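Local coordinates for protein ATP-dependent DNA ligase (Mycobacterium tuberculosis, PDB 6NHX) that joins DNA ends in an ATP-dependent reaction and, together with Ku, repairs double-strand breaks by non-homologous end joining, at residues A[25-30]-A[122-127]; A[170-175]-A[181-186]; A[112-117]-A[128-133]. The protein carries 1 engineered substitution. One frame throughout, in Å; residues are numbered along the deposited sequence.

How the contacts relate
All three contacts lie in the ATP-dependent DNA ligase domain. Contacts 1 and 2, with centres about 8 Å apart, both reach the five-stranded mixed sheet and both touch ATP: contact 1 reads the adenine, while contact 2 reaches adenine and phosphates. They join directly, for Gln25 meets Arg170 and Tyr124 meets Ser172. Contact 3 shares helix 124-136 with contact 1, its centre about 13 Å away, and packs that helix against the antiparallel sheet, beside its edge hairpin. Along the chain contacts 1 and 3 interleave, and both close before contact 2 opens. Helix 124-136 thus links the antiparallel sheet to the mixed sheet beside the adenine.

Contact 1. Residues A[25-30]-A[122-127]; sequences QWAFEG and TRYQDR. With ATP (adenosine-5'-triphosphate), chain B.
Tyr124 and Glu29 reach toward each other from opposite directions, and the contact turns on the hydrogen bond between them. The phenol OH of Tyr124 donates to Glu29 OE1 at 2.6 Å, using the anti lone pair, the one turned away from the second carboxylate oxygen. OE1 lies at the ring edge in its plane, and carboxylate and ring are nearly coplanar, 26° apart. Tyr124 has its ring anti to the backbone N (chi1 170°), which sends it off the first turn of helix 124-136 to strand 26-31.

The other carboxylate oxygen serves the nucleotide. ATP N6 donates to Glu29 OE2 at 2.8 Å in an almost straight bond (169°), and the same amino group gives a second, more bent bond to Gly30 O at 3.0 Å. Beyond CG the glutamate is extended, spanning the distance from strand to adenine.

Apolar packing is slight but close: Ala27 CB, two residues back on the same strand, sits 3.4 Å from Tyr124 CE2, approaching the ring obliquely.

Within 122-127 Arg127 folds back on the residues before the helix. Its NH1 donates to Thr122 O at 2.7 Å, nearly in the guanidinium plane, and also bonds Ser172 O, while Tyr124 CA lies over one face of that group. Arg127 NE forms a salt bridge with Asp110.

Glu29 OE1 has a further partner in Lys168, a salt bridge that probably favours the ionised carboxylate. The two oxygens therefore divide the work: OE1 is held by tyrosine and lysine, and OE2 accepts from the adenine. Tyr124 is a second-shell residue that, with Lys168, probably helps fix the rotation of the carboxylate, and together Glu29 and Gly30 recognise the 6-amino group that distinguishes adenine from a 6-oxo purine.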
# COMPACT_ATOMS: atom_id res chain seq x y z
N GLN A 25 -17.07 -18.75 6.98
CA GLN A 25 -17.33 -17.43 7.53
C GLN A 25 -16.55 -16.30 6.87
O GLN A 25 -16.94 -15.14 7.04
CB GLN A 25 -17.06 -17.40 9.05
CG GLN A 25 -18.17 -18.05 9.87
CD GLN A 25 -17.89 -19.51 10.18
OE1 GLN A 25 -18.72 -20.38 9.94
NE2 GLN A 25 -16.70 -19.78 10.71
N TRP A 26 -15.48 -16.59 6.12
CA TRP A 26 -14.56 -15.56 5.67
C TRP A 26 -14.31 -15.66 4.18
O TRP A 26 -14.12 -16.76 3.65
CB TRP A 26 -13.21 -15.69 6.39
CG TRP A 26 -13.27 -15.41 7.84
CD1 TRP A 26 -13.59 -16.29 8.81
CD2 TRP A 26 -13.04 -14.15 8.48
NE1 TRP A 26 -13.55 -15.68 10.03
CE2 TRP A 26 -13.20 -14.36 9.86
CE3 TRP A 26 -12.66 -12.89 8.03
CZ2 TRP A 26 -13.03 -13.34 10.79
CZ3 TRP A 26 -12.49 -11.88 8.94
CH2 TRP A 26 -12.67 -12.11 10.32
N ALA A 27 -14.28 -14.51 3.52
CA ALA A 27 -13.79 -14.38 2.15
C ALA A 27 -12.36 -13.87 2.21
O ALA A 27 -11.98 -13.18 3.16
CB ALA A 27 -14.67 -13.40 1.37
N PHE A 28 -11.56 -14.22 1.20
CA PHE A 28 -10.15 -13.87 1.18
C PHE A 28 -9.82 -13.14 -0.11
O PHE A 28 -10.14 -13.61 -1.21
CB PHE A 28 -9.30 -15.13 1.31
CG PHE A 28 -9.59 -15.89 2.57
CD1 PHE A 28 -9.20 -15.39 3.80
CD2 PHE A 28 -10.32 -17.07 2.52
CE1 PHE A 28 -9.51 -16.08 4.96
CE2 PHE A 28 -10.64 -17.74 3.68
CZ PHE A 28 -10.22 -17.26 4.90
N GLU A 29 -9.20 -11.97 0.04
CA GLU A 29 -8.78 -11.16 -1.09
C GLU A 29 -7.27 -10.99 -1.07
O GLU A 29 -6.65 -11.04 0.01
CB GLU A 29 -9.39 -9.75 -0.98
CG GLU A 29 -10.89 -9.67 -1.18
CD GLU A 29 -11.39 -8.23 -1.18
OE1 GLU A 29 -12.56 -8.02 -0.80
OE2 GLU A 29 -10.63 -7.32 -1.55
N GLY A 30 -6.67 -10.78 -2.22
CA GLY A 30 -5.30 -10.34 -2.26
C GLY A 30 -5.13 -8.96 -1.66
O GLY A 30 -6.01 -8.10 -1.74
N THR A 122 -25.60 -3.85 3.93
CA THR A 122 -25.69 -5.11 3.21
C THR A 122 -24.44 -5.93 3.51
O THR A 122 -23.33 -5.39 3.58
CB THR A 122 -25.80 -4.81 1.72
OG1 THR A 122 -27.04 -4.11 1.50
CG2 THR A 122 -25.78 -6.08 0.89
N ARG A 123 -24.61 -7.24 3.69
CA ARG A 123 -23.49 -8.10 4.06
C ARG A 123 -22.47 -8.16 2.93
O ARG A 123 -22.82 -8.13 1.74
CB ARG A 123 -23.98 -9.51 4.32
CG ARG A 123 -24.86 -9.66 5.55
CD ARG A 123 -25.66 -10.95 5.47
NE ARG A 123 -26.72 -10.99 6.48
CZ ARG A 123 -27.97 -10.57 6.27
NH1 ARG A 123 -28.32 -10.06 5.10
NH2 ARG A 123 -28.86 -10.65 7.25
N TYR A 124 -21.18 -8.26 3.32
CA TYR A 124 -20.10 -8.30 2.35
C TYR A 124 -20.38 -9.29 1.23
O TYR A 124 -20.15 -8.99 0.06
CB TYR A 124 -18.79 -8.66 3.07
CG TYR A 124 -17.64 -8.96 2.14
CD1 TYR A 124 -16.77 -7.94 1.73
CD2 TYR A 124 -17.44 -10.24 1.63
CE1 TYR A 124 -15.73 -8.20 0.86
CE2 TYR A 124 -16.41 -10.51 0.75
CZ TYR A 124 -15.55 -9.49 0.37
OH TYR A 124 -14.52 -9.77 -0.51
N GLN A 125 -20.84 -10.49 1.59
CA GLN A 125 -21.04 -11.53 0.58
C GLN A 125 -21.99 -11.05 -0.51
O GLN A 125 -21.78 -11.33 -1.70
CB GLN A 125 -21.61 -12.78 1.26
CG GLN A 125 -21.97 -13.91 0.32
CD GLN A 125 -21.99 -15.24 1.03
OE1 GLN A 125 -20.99 -15.64 1.63
NE2 GLN A 125 -23.12 -15.94 0.97
N ASP A 126 -23.00 -10.28 -0.12
CA ASP A 126 -23.99 -9.78 -1.08
C ASP A 126 -23.47 -8.56 -1.84
O ASP A 126 -23.75 -8.42 -3.04
CB ASP A 126 -25.30 -9.45 -0.37
CG ASP A 126 -25.88 -10.65 0.35
OD1 ASP A 126 -25.86 -11.75 -0.24
OD2 ASP A 126 -26.36 -10.49 1.50
N ARG A 127 -22.75 -7.66 -1.17
CA ARG A 127 -22.12 -6.55 -1.89
C ARG A 127 -21.18 -7.08 -2.98
O ARG A 127 -21.13 -6.53 -4.09
CB ARG A 127 -21.36 -5.63 -0.95
CG ARG A 127 -22.17 -5.08 0.22
CD ARG A 127 -21.48 -3.87 0.86
NE ARG A 127 -20.10 -4.16 1.30
CZ ARG A 127 -19.74 -4.65 2.48
NH1 ARG A 127 -20.65 -4.95 3.39
NH2 ARG A 127 -18.46 -4.84 2.75
PG ATP B . -3.36 1.03 7.24
O1G ATP B . -4.10 -0.26 7.53
O2G ATP B . -3.48 2.10 8.30
O3G ATP B . -3.63 1.55 5.84
PB ATP B . -0.72 0.42 6.12
O1B ATP B . 0.63 0.14 6.72
O2B ATP B . -0.89 1.47 5.04
O3B ATP B . -1.78 0.66 7.31
PA ATP B . -0.76 -2.41 5.50
O1A ATP B . -0.51 -2.85 6.92
O2A ATP B . 0.27 -2.44 4.41
O3A ATP B . -1.36 -0.93 5.56
O5' ATP B . -2.16 -3.07 5.00
C5' ATP B . -2.51 -3.05 3.62
C4' ATP B . -3.16 -1.71 3.24
O4' ATP B . -3.67 -1.87 1.91
C3' ATP B . -4.33 -1.32 4.11
O3' ATP B . -4.50 0.09 4.04
C2' ATP B . -5.47 -1.98 3.39
O2' ATP B . -6.73 -1.39 3.70
C1' ATP B . -5.10 -1.77 1.92
N9 ATP B . -5.56 -2.88 1.06
C8 ATP B . -4.84 -3.51 0.11
N7 ATP B . -5.59 -4.46 -0.52
C5 ATP B . -6.81 -4.40 0.03
C6 ATP B . -8.06 -5.13 -0.14
N6 ATP B . -8.14 -6.13 -1.03
N1 ATP B . -9.10 -4.79 0.62
C2 ATP B . -9.04 -3.80 1.53
N3 ATP B . -7.93 -3.10 1.76
C4 ATP B . -6.80 -3.37 1.07

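Contact 2. Residues A[170-175]-A[181-186]. With ATP (adenosine-5'-triphosphate), chain B.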
# COMPACT_ATOMS: atom_id res chain seq x y z
N ARG A 170 -17.85 -12.76 5.75
CA ARG A 170 -18.90 -12.79 4.74
C ARG A 170 -20.16 -12.06 5.20
O ARG A 170 -20.89 -11.51 4.37
CB ARG A 170 -19.20 -14.24 4.36
CG ARG A 170 -18.06 -14.89 3.59
CD ARG A 170 -18.31 -16.35 3.28
NE ARG A 170 -17.29 -16.89 2.38
CZ ARG A 170 -17.26 -16.69 1.07
NH1 ARG A 170 -18.19 -15.95 0.48
NH2 ARG A 170 -16.29 -17.22 0.33
N ASP A 171 -20.43 -12.05 6.50
CA ASP A 171 -21.63 -11.44 7.04
C ASP A 171 -21.45 -9.97 7.43
O ASP A 171 -22.36 -9.39 8.03
CB ASP A 171 -22.15 -12.24 8.25
CG ASP A 171 -21.18 -12.25 9.43
OD1 ASP A 171 -21.41 -13.02 10.39
OD2 ASP A 171 -20.19 -11.49 9.41
N SER A 172 -20.31 -9.35 7.10
CA SER A 172 -19.97 -8.06 7.71
C SER A 172 -20.54 -6.88 6.92
O SER A 172 -20.55 -6.86 5.69
CB SER A 172 -18.45 -7.91 7.90
OG SER A 172 -17.72 -8.01 6.70
N ARG A 173 -20.96 -5.86 7.67
CA ARG A 173 -21.38 -4.59 7.11
C ARG A 173 -20.14 -3.74 6.79
O ARG A 173 -19.01 -4.06 7.18
CB ARG A 173 -22.35 -3.88 8.05
CG ARG A 173 -21.76 -2.71 8.85
CD ARG A 173 -22.74 -2.17 9.90
NE ARG A 173 -23.93 -1.53 9.32
CZ ARG A 173 -23.92 -0.37 8.66
NH1 ARG A 173 -22.79 0.31 8.49
NH2 ARG A 173 -25.06 0.12 8.18
N TYR A 174 -20.35 -2.66 6.06
CA TYR A 174 -19.29 -1.71 5.75
C TYR A 174 -19.35 -0.58 6.77
O TYR A 174 -20.38 0.08 6.91
CB TYR A 174 -19.44 -1.14 4.34
CG TYR A 174 -18.18 -0.46 3.86
CD1 TYR A 174 -17.21 -1.17 3.16
CD2 TYR A 174 -17.93 0.88 4.17
CE1 TYR A 174 -16.03 -0.55 2.73
CE2 TYR A 174 -16.74 1.50 3.77
CZ TYR A 174 -15.81 0.78 3.04
OH TYR A 174 -14.64 1.39 2.64
N GLN A 175 -18.24 -0.36 7.48
CA GLN A 175 -18.16 0.63 8.56
C GLN A 175 -17.21 1.76 8.17
O GLN A 175 -15.99 1.66 8.39
CB GLN A 175 -17.72 -0.05 9.86
CG GLN A 175 -18.64 -1.18 10.25
CD GLN A 175 -18.43 -1.66 11.66
OE1 GLN A 175 -18.18 -2.85 11.88
NE2 GLN A 175 -18.53 -0.76 12.62
N ALA A 181 -12.63 -5.57 13.45
CA ALA A 181 -12.25 -6.97 13.59
C ALA A 181 -12.78 -7.84 12.47
O ALA A 181 -12.29 -8.96 12.28
CB ALA A 181 -12.73 -7.51 14.94
N SER A 182 -13.74 -7.35 11.69
CA SER A 182 -14.31 -8.12 10.59
C SER A 182 -13.42 -8.13 9.35
O SER A 182 -13.73 -8.85 8.39
CB SER A 182 -15.68 -7.56 10.24
OG SER A 182 -15.55 -6.17 9.97
N TRP A 183 -12.35 -7.32 9.32
CA TRP A 183 -11.37 -7.33 8.24
C TRP A 183 -10.01 -7.58 8.86
O TRP A 183 -9.62 -6.87 9.79
CB TRP A 183 -11.32 -5.98 7.52
CG TRP A 183 -12.42 -5.64 6.56
CD1 TRP A 183 -13.65 -6.19 6.49
CD2 TRP A 183 -12.34 -4.68 5.51
NE1 TRP A 183 -14.38 -5.61 5.46
CE2 TRP A 183 -13.58 -4.67 4.85
CE3 TRP A 183 -11.34 -3.80 5.09
CZ2 TRP A 183 -13.85 -3.82 3.76
CZ3 TRP A 183 -11.60 -2.96 4.01
CH2 TRP A 183 -12.84 -2.98 3.37
N VAL A 184 -9.28 -8.57 8.35
CA VAL A 184 -7.99 -8.96 8.93
C VAL A 184 -6.94 -8.92 7.83
O VAL A 184 -7.12 -9.55 6.78
CB VAL A 184 -8.07 -10.37 9.54
CG1 VAL A 184 -6.73 -10.74 10.13
CG2 VAL A 184 -9.17 -10.44 10.60
N LYS A 185 -5.87 -8.18 8.04
CA LYS A 185 -4.80 -8.03 7.06
C LYS A 185 -3.56 -8.78 7.51
O LYS A 185 -3.20 -8.74 8.69
CB LYS A 185 -4.47 -6.56 6.79
CG LYS A 185 -4.26 -5.72 8.03
CD LYS A 185 -3.68 -4.36 7.69
CE LYS A 185 -3.35 -3.57 8.94
NZ LYS A 185 -2.57 -2.33 8.63
N ASP A 186 -2.89 -9.44 6.57
CA ASP A 186 -1.81 -10.38 6.87
C ASP A 186 -0.84 -10.38 5.69
O ASP A 186 -1.25 -10.62 4.56
CB ASP A 186 -2.43 -11.77 7.08
CG ASP A 186 -1.47 -12.79 7.62
OD1 ASP A 186 -0.27 -12.47 7.77
OD2 ASP A 186 -1.91 -13.93 7.88
PG ATP B . -3.36 1.03 7.24
O1G ATP B . -4.10 -0.26 7.53
O2G ATP B . -3.48 2.10 8.30
O3G ATP B . -3.63 1.55 5.84
PB ATP B . -0.72 0.42 6.12
O1B ATP B . 0.63 0.14 6.72
O2B ATP B . -0.89 1.47 5.04
O3B ATP B . -1.78 0.66 7.31
PA ATP B . -0.76 -2.41 5.50
O1A ATP B . -0.51 -2.85 6.92
O2A ATP B . 0.27 -2.44 4.41
O3A ATP B . -1.36 -0.93 5.56
O5' ATP B . -2.16 -3.07 5.00
C5' ATP B . -2.51 -3.05 3.62
C4' ATP B . -3.16 -1.71 3.24
O4' ATP B . -3.67 -1.87 1.91
C3' ATP B . -4.33 -1.32 4.11
O3' ATP B . -4.50 0.09 4.04
C2' ATP B . -5.47 -1.98 3.39
O2' ATP B . -6.73 -1.39 3.70
C1' ATP B . -5.10 -1.77 1.92
N9 ATP B . -5.56 -2.88 1.06
C8 ATP B . -4.84 -3.51 0.11
N7 ATP B . -5.59 -4.46 -0.52
C5 ATP B . -6.81 -4.40 0.03
C6 ATP B . -8.06 -5.13 -0.14
N6 ATP B . -8.14 -6.13 -1.03
N1 ATP B . -9.10 -4.79 0.62
C2 ATP B . -9.04 -3.80 1.53
N3 ATP B . -7.93 -3.10 1.76
C4 ATP B . -6.80 -3.37 1.07
O HOH W 1 -17.40 -5.60 5.35
O HOH W 2 -18.12 -4.97 9.78
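A water between Ser172 and Trp183 is gripped by three groups. It donates to Ser172 OG at 2.8 Å and to Arg173 O at 2.9 Å, and accepts the indole N-H of Trp183 NE1 at 3.0 Å. Ser172 OG has its own tie to Arg169 O, so the hydroxyl at one end of this bridge is itself pinned. Arg173 O accepts from a second water as well, which also donates to Gln175 OE1 and takes the hydroxyl of Ser182 OG at 2.8 Å. Two waters thus make the polar links across 170-175 and 181-186, and the segments share no direct hydrogen bond.

Where the backbones come closest the serines touch by their carbons: Ser172 CB packs on Ser182 CB at 3.6 Å. In Ser182 the hydroxyl stands between the backbone N and the carbonyl carbon (chi1 55°), turned to its water rather than to Ser172.

Farther along, Tyr174 and Trp183 meet obliquely, with Tyr174 CE1 4.1 Å from Trp183 CH2. The phenol of Tyr174 is held beyond the contact by Asp78 and the backbone N of Met11. Another corner of the indole meets the nucleotide: Trp183 CZ3 lies 3.7 Å from ATP C2, and Lys168 makes a cation-pi contact with the ring.

Two residues on, in strand 184-187, the extended chain of Lys185 carries NZ to the phosphates. NZ bonds to ATP O1A at 2.7 Å and to O1G as well, so one ammonium bridges the alpha and gamma phosphates and probably offsets their charge. The water held by NE1 probably restrains the nitrogen side of the indole while its six-membered ring borders the adenine, so loop 170-175 is likely to help, indirectly, in positioning this wall of the ATP pocket.

Contact 3. Residues A[112-117]-A[128-133]; sequences LYLDGR and RKLLET
The guanidinium of Arg117 meets Leu130 with its edge: Leu130 CD2 lies near the plane of the group, 3.8 Å from Arg117 NH2, and the other methyl, CD1, is only slightly farther from that nitrogen. This is van der Waals contact, with no hydrogen bond across the segments. The arginine gets there by bending at chi2 (125°) and again at chi3 (65°), which folds the head over toward the helix. Two other flat groups have a neighbour from their own segment on one face: the backbone N of Arg117 lies above one face of the Tyr113 ring, toward its rim, and Leu131 CD2 sits likewise above the Arg128 guanidinium.

Beside the arginine, Leu114 adds a looser apolar touch, its CD2 4.4 Å from Leu130 CB. Leu130 therefore meets two side chains from the ends of one tight turn. That turn is type I', from Leu114 to Arg117, and it closes a two-residue beta hairpin. Leu114 N bonds to Arg117 O and Arg117 N to Leu114 O, both at 2.9 Å, which holds the two residues as a pair with their side chains directed at the helix. Gly116 takes a positive phi that suits glycine, and the carboxylate of Asp115 is tied to the ring of His73 and the backbone N of His74.

Just before the turn, Leu112 and Tyr113 both face Val76 in a classic beta bulge. The hairpin joins strand 105-114 to 117-118, an outermost strand of the five-stranded antiparallel sheet. Helix 124-136 packs against this sheet, with Leu130 and Leu131 both touching Leu111, Leu131 reaching Leu77 on strand 74-82, and Leu114 resting on Val75 of that strand.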
# COMPACT_ATOMS: atom_id res chain seq x y z
N LEU A 112 -20.42 0.33 -2.50
CA LEU A 112 -21.11 0.95 -1.37
C LEU A 112 -22.43 1.58 -1.74
O LEU A 112 -23.23 1.89 -0.84
CB LEU A 112 -20.22 2.03 -0.73
CG LEU A 112 -18.79 1.59 -0.38
CD1 LEU A 112 -18.07 2.69 0.37
CD2 LEU A 112 -18.78 0.27 0.40
N TYR A 113 -22.69 1.80 -3.02
CA TYR A 113 -23.93 2.40 -3.48
C TYR A 113 -24.08 2.00 -4.94
O TYR A 113 -23.11 2.03 -5.70
CB TYR A 113 -23.85 3.92 -3.35
CG TYR A 113 -25.07 4.65 -3.86
CD1 TYR A 113 -25.20 4.98 -5.21
CD2 TYR A 113 -26.08 5.05 -3.00
CE1 TYR A 113 -26.29 5.65 -5.67
CE2 TYR A 113 -27.19 5.73 -3.45
CZ TYR A 113 -27.29 6.02 -4.80
OH TYR A 113 -28.37 6.70 -5.30
N LEU A 114 -25.30 1.61 -5.30
CA LEU A 114 -25.58 1.19 -6.67
C LEU A 114 -26.98 1.65 -7.05
O LEU A 114 -27.97 1.10 -6.53
CB LEU A 114 -25.45 -0.33 -6.78
CG LEU A 114 -25.88 -1.01 -8.09
CD1 LEU A 114 -24.99 -0.55 -9.20
CD2 LEU A 114 -25.83 -2.52 -7.95
N ASP A 115 -27.06 2.65 -7.92
CA ASP A 115 -28.29 3.00 -8.64
C ASP A 115 -29.48 3.15 -7.69
O ASP A 115 -30.56 2.59 -7.91
CB ASP A 115 -28.59 2.01 -9.76
CG ASP A 115 -27.51 2.00 -10.82
OD1 ASP A 115 -27.15 0.91 -11.31
OD2 ASP A 115 -26.98 3.08 -11.14
N GLY A 116 -29.28 3.91 -6.62
CA GLY A 116 -30.33 4.22 -5.68
C GLY A 116 -30.34 3.34 -4.45
O GLY A 116 -31.19 3.56 -3.57
N ARG A 117 -29.46 2.36 -4.37
CA ARG A 117 -29.39 1.47 -3.22
C ARG A 117 -28.07 1.69 -2.50
O ARG A 117 -27.00 1.33 -3.02
CB ARG A 117 -29.53 0.01 -3.62
CG ARG A 117 -30.95 -0.36 -4.00
CD ARG A 117 -30.99 -0.96 -5.37
NE ARG A 117 -30.27 -2.23 -5.41
CZ ARG A 117 -29.64 -2.69 -6.48
NH1 ARG A 117 -29.64 -1.98 -7.60
NH2 ARG A 117 -29.01 -3.85 -6.42
N ARG A 128 -20.44 -8.15 -2.67
CA ARG A 128 -19.49 -8.71 -3.62
C ARG A 128 -20.21 -9.23 -4.86
O ARG A 128 -19.76 -9.01 -5.99
CB ARG A 128 -18.70 -9.83 -2.96
CG ARG A 128 -17.54 -9.36 -2.12
CD ARG A 128 -16.41 -8.68 -2.91
NE ARG A 128 -15.90 -9.46 -4.02
CZ ARG A 128 -14.70 -9.29 -4.58
NH1 ARG A 128 -13.88 -8.36 -4.10
NH2 ARG A 128 -14.33 -10.03 -5.61
N LYS A 129 -21.32 -9.96 -4.67
CA LYS A 129 -22.04 -10.48 -5.82
C LYS A 129 -22.55 -9.34 -6.70
O LYS A 129 -22.50 -9.42 -7.93
CB LYS A 129 -23.18 -11.40 -5.37
CG LYS A 129 -22.70 -12.67 -4.70
CD LYS A 129 -23.04 -13.91 -5.50
CE LYS A 129 -22.33 -15.14 -4.93
NZ LYS A 129 -20.90 -15.20 -5.35
N LEU A 130 -23.02 -8.26 -6.08
CA LEU A 130 -23.46 -7.11 -6.87
C LEU A 130 -22.29 -6.47 -7.61
O LEU A 130 -22.43 -6.07 -8.77
CB LEU A 130 -24.11 -6.07 -5.97
CG LEU A 130 -25.44 -6.44 -5.34
CD1 LEU A 130 -25.86 -5.32 -4.39
CD2 LEU A 130 -26.50 -6.66 -6.40
N LEU A 131 -21.14 -6.35 -6.95
CA LEU A 131 -19.96 -5.79 -7.60
C LEU A 131 -19.51 -6.65 -8.77
O LEU A 131 -19.19 -6.14 -9.85
CB LEU A 131 -18.85 -5.68 -6.56
CG LEU A 131 -17.48 -5.20 -7.02
CD1 LEU A 131 -17.58 -3.78 -7.58
CD2 LEU A 131 -16.48 -5.30 -5.86
N GLU A 132 -19.50 -7.97 -8.57
CA GLU A 132 -19.06 -8.87 -9.63
C GLU A 132 -19.98 -8.76 -10.84
O GLU A 132 -19.51 -8.71 -11.98
CB GLU A 132 -19.07 -10.32 -9.14
CG GLU A 132 -18.12 -10.65 -8.02
CD GLU A 132 -18.35 -12.05 -7.50
OE1 GLU A 132 -17.45 -12.60 -6.83
OE2 GLU A 132 -19.44 -12.62 -7.76
N THR A 133 -21.29 -8.69 -10.60
CA THR A 133 -22.25 -8.52 -11.69
C THR A 133 -21.99 -7.23 -12.45
O THR A 133 -21.99 -7.21 -13.69
CB THR A 133 -23.69 -8.55 -11.15
OG1 THR A 133 -23.96 -9.81 -10.55
CG2 THR A 133 -24.71 -8.30 -12.27